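Local coordinates for protein LEC-6 (Caenorhabditis elegans, PDB 3VV1), which is a galectin that binds glycans containing galactose linked 1,4 to fucose, with a preference for fucose-containing saccharides, at residues F75-N86 and E97-Q106. Sequence-based numbering, arbitrary orientation.
Sequences FNARFDEGAVVN and EDRHANPFQQ. With FUC (alpha-L-fucopyranose), chain C; GAL (beta-D-galactopyranose), chain B.
Glu81 and Arg99 form the salt bridge across this contact, with Arg99 NH2 2.7 Å from Glu81 OE1. Arg78 NH1 reaches the same OE1 at 2.8 Å, from the opposite face of the carboxylate. Arg99 bends at its third torsion (chi3 72°), and its NH1 also pairs with Glu97 OE1. Val85 CG2 lies over the centre of one face of the Arg99 guanidinium and nearer the rim of one face of that of Arg78. Asn76 OD1 accepts from Arg78 NE and helps fix that guanidinium.

The sugars meet this network directly. Arg78 NH2 donates to galactose O4 at 2.9 Å, and Arg78 NH1 to fucose O3. Glu97 OE2 accepts from galactose O6 at 2.6 Å and from fucose O3; Glu81 OE2 accepts from fucose O2. His74 and Asn87 also hydrogen-bond to galactose.

Strands 71-78, 83-90 and 98-100 are neighbours in one sheet of the galectin beta-sandwich, and the glycan lies on the face carrying Val85 and Arg99. Val84 and His100 exchange two backbone bonds, as do Asn86 and Asp98. One water joins Asn86 ND2, Asp98 OD2 and His100 NE2.

Past the strand, Asn102 OD1 accepts from Phe104 N in an Asx turn. The Gln106 amide stacks parallel on the Phe79 ring, with CG 3.6 Å above the ring centre; its NE2 bonds to Thr55 O. Phe104 CE2 meets the edge of Phe75 at CZ, 3.7 Å away, and Val84 CG2 packs on Pro103 CD.

Arg78 and Arg99 probably stabilise ionised Glu81 and Glu97, and the network orients donors and acceptors toward both bound sugars.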
loop_
_atom_site.group_PDB
_atom_site.type_symbol
_atom_site.label_atom_id
_atom_site.label_comp_id
_atom_site.label_asym_id
_atom_site.label_seq_id
_atom_site.Cartn_x
_atom_site.Cartn_y
_atom_site.Cartn_z
ATOM N N PHE A 75 -3.444 -21.447 -5.082
ATOM C CA PHE A 75 -4.859 -21.621 -5.479
ATOM C C PHE A 75 -4.851 -21.719 -7.011
ATOM O O PHE A 75 -4.490 -20.745 -7.693
ATOM C CB PHE A 75 -5.637 -20.376 -4.992
ATOM C CG PHE A 75 -7.056 -20.316 -5.508
ATOM C CD1 PHE A 75 -8.101 -20.884 -4.758
ATOM C CD2 PHE A 75 -7.373 -19.681 -6.742
ATOM C CE1 PHE A 75 -9.417 -20.831 -5.192
ATOM C CE2 PHE A 75 -8.714 -19.652 -7.169
ATOM C CZ PHE A 75 -9.722 -20.190 -6.404
ATOM N N ASN A 76 -5.161 -22.887 -7.555
ATOM C CA ASN A 76 -4.932 -23.110 -9.012
ATOM C C ASN A 76 -6.255 -23.491 -9.683
ATOM O O ASN A 76 -6.809 -24.554 -9.434
ATOM C CB ASN A 76 -3.935 -24.248 -9.111
ATOM C CG ASN A 76 -3.343 -24.475 -10.530
ATOM O OD1 ASN A 76 -2.804 -25.554 -10.780
ATOM N ND2 ASN A 76 -3.362 -23.469 -11.424
ATOM N N ALA A 77 -6.763 -22.597 -10.500
ATOM C CA ALA A 77 -7.924 -22.892 -11.319
ATOM C C ALA A 77 -7.444 -23.651 -12.558
ATOM O O ALA A 77 -6.576 -23.172 -13.265
ATOM C CB ALA A 77 -8.576 -21.550 -11.746
ATOM N N ARG A 78 -8.057 -24.800 -12.846
ATOM C CA ARG A 78 -7.635 -25.661 -13.965
ATOM C C ARG A 78 -8.836 -25.916 -14.891
ATOM O O ARG A 78 -9.733 -26.725 -14.582
ATOM C CB ARG A 78 -7.089 -26.998 -13.401
ATOM C CG ARG A 78 -5.911 -26.793 -12.448
ATOM C CD ARG A 78 -5.369 -28.156 -12.053
ATOM N NE ARG A 78 -4.151 -28.005 -11.254
ATOM C CZ ARG A 78 -3.414 -29.032 -10.836
ATOM N NH1 ARG A 78 -3.791 -30.294 -11.128
ATOM N NH2 ARG A 78 -2.302 -28.819 -10.140
ATOM N N PHE A 79 -8.861 -25.243 -16.030
ATOM C CA PHE A 79 -9.918 -25.483 -17.020
ATOM C C PHE A 79 -9.672 -26.786 -17.783
ATOM O O PHE A 79 -10.601 -27.362 -18.331
ATOM C CB PHE A 79 -10.012 -24.255 -17.938
ATOM C CG PHE A 79 -10.433 -23.024 -17.190
ATOM C CD1 PHE A 79 -11.783 -22.813 -16.867
ATOM C CD2 PHE A 79 -9.463 -22.086 -16.711
ATOM C CE1 PHE A 79 -12.136 -21.688 -16.111
ATOM C CE2 PHE A 79 -9.829 -20.958 -15.960
ATOM C CZ PHE A 79 -11.186 -20.763 -15.652
ATOM N N ASP A 80 -8.421 -27.266 -17.807
ATOM C CA ASP A 80 -8.124 -28.510 -18.499
ATOM C C ASP A 80 -8.645 -29.696 -17.664
ATOM O O ASP A 80 -9.160 -30.662 -18.216
ATOM C CB ASP A 80 -6.601 -28.653 -18.787
ATOM C CG ASP A 80 -5.739 -28.662 -17.496
ATOM O OD1 ASP A 80 -6.081 -27.920 -16.528
ATOM O OD2 ASP A 80 -4.738 -29.392 -17.477
ATOM N N GLU A 81 -8.522 -29.586 -16.346
ATOM C CA GLU A 81 -8.996 -30.654 -15.436
ATOM C C GLU A 81 -10.424 -30.425 -14.887
ATOM O O GLU A 81 -11.002 -31.345 -14.290
ATOM C CB GLU A 81 -8.042 -30.896 -14.283
ATOM C CG GLU A 81 -6.688 -31.404 -14.741
ATOM C CD GLU A 81 -5.760 -31.786 -13.622
ATOM O OE1 GLU A 81 -5.953 -31.371 -12.477
ATOM O OE2 GLU A 81 -4.823 -32.500 -13.920
ATOM N N GLY A 82 -10.998 -29.236 -15.064
ATOM C CA GLY A 82 -12.314 -28.915 -14.480
ATOM C C GLY A 82 -12.285 -28.920 -12.946
ATOM O O GLY A 82 -13.177 -29.476 -12.310
ATOM N N ALA A 83 -11.284 -28.254 -12.355
ATOM C CA ALA A 83 -11.131 -28.269 -10.913
ATOM C C ALA A 83 -10.392 -27.070 -10.447
ATOM O O ALA A 83 -9.654 -26.450 -11.233
ATOM C CB ALA A 83 -10.352 -29.506 -10.480
ATOM N N VAL A 84 -10.580 -26.746 -9.168
ATOM C CA VAL A 84 -9.593 -25.931 -8.426
ATOM C C VAL A 84 -8.751 -26.820 -7.564
ATOM O O VAL A 84 -9.290 -27.711 -6.906
ATOM C CB VAL A 84 -10.289 -24.812 -7.582
ATOM C CG1 VAL A 84 -9.341 -24.261 -6.539
ATOM C CG2 VAL A 84 -10.723 -23.685 -8.515
ATOM N N VAL A 85 -7.415 -26.621 -7.583
ATOM C CA VAL A 85 -6.516 -27.400 -6.719
ATOM C C VAL A 85 -5.864 -26.416 -5.767
ATOM O O VAL A 85 -5.287 -25.431 -6.240
ATOM C CB VAL A 85 -5.438 -28.126 -7.526
ATOM C CG1 VAL A 85 -4.413 -28.772 -6.575
ATOM C CG2 VAL A 85 -6.140 -29.202 -8.381
ATOM N N ASN A 86 -5.986 -26.626 -4.462
ATOM C CA ASN A 86 -5.228 -25.852 -3.502
ATOM C C ASN A 86 -4.106 -26.704 -2.929
ATOM O O ASN A 86 -4.260 -27.898 -2.672
ATOM C CB ASN A 86 -6.123 -25.477 -2.321
ATOM C CG ASN A 86 -7.139 -24.396 -2.667
ATOM O OD1 ASN A 86 -6.920 -23.611 -3.574
ATOM N ND2 ASN A 86 -8.219 -24.314 -1.893
ATOM N N GLU A 97 -2.809 -32.156 -2.019
ATOM C CA GLU A 97 -3.746 -31.291 -2.716
ATOM C C GLU A 97 -5.158 -31.381 -2.080
ATOM O O GLU A 97 -5.629 -32.481 -1.703
ATOM C CB GLU A 97 -3.878 -31.699 -4.180
ATOM C CG GLU A 97 -2.600 -31.428 -4.940
ATOM C CD GLU A 97 -2.689 -31.872 -6.405
ATOM O OE1 GLU A 97 -3.603 -32.654 -6.765
ATOM O OE2 GLU A 97 -1.792 -31.468 -7.154
ATOM N N ASP A 98 -5.813 -30.223 -2.011
ATOM C CA ASP A 98 -7.267 -30.174 -1.795
ATOM C C ASP A 98 -7.882 -29.909 -3.155
ATOM O O ASP A 98 -7.513 -28.901 -3.820
ATOM C CB ASP A 98 -7.720 -29.032 -0.872
ATOM C CG ASP A 98 -7.294 -29.193 0.568
ATOM O OD1 ASP A 98 -6.985 -30.332 1.001
ATOM O OD2 ASP A 98 -7.336 -28.139 1.273
ATOM N N ARG A 99 -8.834 -30.731 -3.569
ATOM C CA ARG A 99 -9.463 -30.530 -4.876
ATOM C C ARG A 99 -10.897 -30.085 -4.707
ATOM O O ARG A 99 -11.633 -30.685 -3.926
ATOM C CB ARG A 99 -9.380 -31.801 -5.707
ATOM C CG ARG A 99 -7.909 -32.109 -5.979
ATOM C CD ARG A 99 -7.603 -33.245 -6.944
ATOM N NE ARG A 99 -7.902 -32.884 -8.318
ATOM C CZ ARG A 99 -6.996 -32.681 -9.289
ATOM N NH1 ARG A 99 -5.689 -32.749 -9.085
ATOM N NH2 ARG A 99 -7.424 -32.375 -10.474
ATOM N N HIS A 100 -11.326 -29.095 -5.487
ATOM C CA HIS A 100 -12.691 -28.518 -5.430
ATOM C C HIS A 100 -13.205 -28.418 -6.835
ATOM O O HIS A 100 -12.427 -28.539 -7.827
ATOM C CB HIS A 100 -12.603 -27.092 -4.846
ATOM C CG HIS A 100 -12.032 -27.099 -3.468
ATOM N ND1 HIS A 100 -12.781 -27.437 -2.388
ATOM C CD2 HIS A 100 -10.756 -26.790 -3.003
ATOM C CE1 HIS A 100 -12.004 -27.341 -1.275
ATOM N NE2 HIS A 100 -10.762 -26.969 -1.644
ATOM N N ALA A 101 -14.479 -28.168 -6.936
ATOM C CA ALA A 101 -15.058 -27.860 -8.243
ATOM C C ALA A 101 -14.458 -26.544 -8.729
ATOM O O ALA A 101 -13.881 -25.741 -7.952
ATOM C CB ALA A 101 -16.569 -27.759 -8.144
ATOM N N ASN A 102 -14.545 -26.328 -10.036
ATOM C CA ASN A 102 -14.041 -25.067 -10.616
ATOM C C ASN A 102 -15.217 -24.092 -10.682
ATOM O O ASN A 102 -16.197 -24.337 -11.423
ATOM C CB ASN A 102 -13.484 -25.319 -12.030
ATOM C CG ASN A 102 -12.862 -24.071 -12.639
ATOM O OD1 ASN A 102 -12.902 -22.981 -12.052
ATOM N ND2 ASN A 102 -12.352 -24.195 -13.864
ATOM N N PRO A 103 -15.151 -23.005 -9.902
ATOM C CA PRO A 103 -16.288 -22.099 -9.890
ATOM C C PRO A 103 -16.210 -21.089 -11.032
ATOM O O PRO A 103 -17.128 -20.239 -11.177
ATOM C CB PRO A 103 -16.106 -21.374 -8.562
ATOM C CG PRO A 103 -14.601 -21.279 -8.381
ATOM C CD PRO A 103 -14.074 -22.603 -8.960
ATOM N N PHE A 104 -15.142 -21.142 -11.840
ATOM C CA PHE A 104 -14.958 -20.104 -12.859
ATOM C C PHE A 104 -15.286 -20.583 -14.249
ATOM O O PHE A 104 -15.142 -21.766 -14.543
ATOM C CB PHE A 104 -13.504 -19.624 -12.881
ATOM C CG PHE A 104 -12.967 -19.267 -11.534
ATOM C CD1 PHE A 104 -13.365 -18.055 -10.906
ATOM C CD2 PHE A 104 -12.031 -20.082 -10.890
ATOM C CE1 PHE A 104 -12.827 -17.693 -9.658
ATOM C CE2 PHE A 104 -11.509 -19.723 -9.639
ATOM C CZ PHE A 104 -11.911 -18.531 -9.015
ATOM N N GLN A 105 -15.662 -19.643 -15.097
ATOM C CA GLN A 105 -15.754 -19.886 -16.541
ATOM C C GLN A 105 -14.818 -18.891 -17.188
ATOM O O GLN A 105 -14.718 -17.717 -16.729
ATOM C CB GLN A 105 -17.177 -19.617 -17.019
ATOM C CG GLN A 105 -18.121 -20.662 -16.433
ATOM C CD GLN A 105 -19.564 -20.414 -16.810
ATOM O OE1 GLN A 105 -20.278 -19.733 -16.087
ATOM N NE2 GLN A 105 -19.994 -20.947 -17.952
ATOM N N GLN A 106 -14.144 -19.327 -18.263
ATOM C CA GLN A 106 -13.304 -18.393 -19.017
ATOM C C GLN A 106 -14.159 -17.271 -19.587
ATOM O O GLN A 106 -15.338 -17.488 -19.963
ATOM C CB GLN A 106 -12.409 -19.125 -20.063
ATOM C CG GLN A 106 -11.242 -19.895 -19.352
ATOM C CD GLN A 106 -10.700 -21.045 -20.163
ATOM O OE1 GLN A 106 -11.464 -21.893 -20.615
ATOM N NE2 GLN A 106 -9.384 -21.089 -20.343
HETATM C C1 FUC C . -0.605 -33.124 -12.822
HETATM C C2 FUC C . -1.687 -32.676 -11.740
HETATM C C3 FUC C . -1.100 -32.737 -10.292
HETATM C C4 FUC C . 0.373 -32.251 -10.185
HETATM C C5 FUC C . 1.305 -33.230 -10.925
HETATM C C6 FUC C . 2.704 -32.658 -10.799
HETATM O O1 FUC C . -1.105 -34.169 -13.643
HETATM O O2 FUC C . -3.097 -33.295 -11.873
HETATM O O3 FUC C . -1.909 -31.877 -9.576
HETATM O O4 FUC C . 0.514 -30.862 -10.785
HETATM O O5 FUC C . 0.871 -33.260 -12.339
HETATM C C1 GAL B . 1.158 -29.849 -10.030
HETATM C C2 GAL B . 1.334 -28.604 -10.953
HETATM C C3 GAL B . 1.840 -27.453 -10.167
HETATM C C4 GAL B . 0.930 -27.226 -8.950
HETATM C C5 GAL B . 0.814 -28.543 -8.166
HETATM C C6 GAL B . -0.079 -28.376 -6.914
HETATM O O2 GAL B . 2.258 -28.934 -11.965
HETATM O O3 GAL B . 1.790 -26.251 -10.983
HETATM O O4 GAL B . -0.373 -26.778 -9.388
HETATM O O5 GAL B . 0.262 -29.530 -8.963
HETATM O O6 GAL B . -0.153 -29.639 -6.226
HETATM O O HOH W 1 -15.860 -28.265 -11.678
HETATM O O HOH W 2 -8.871 -26.197 0.320
#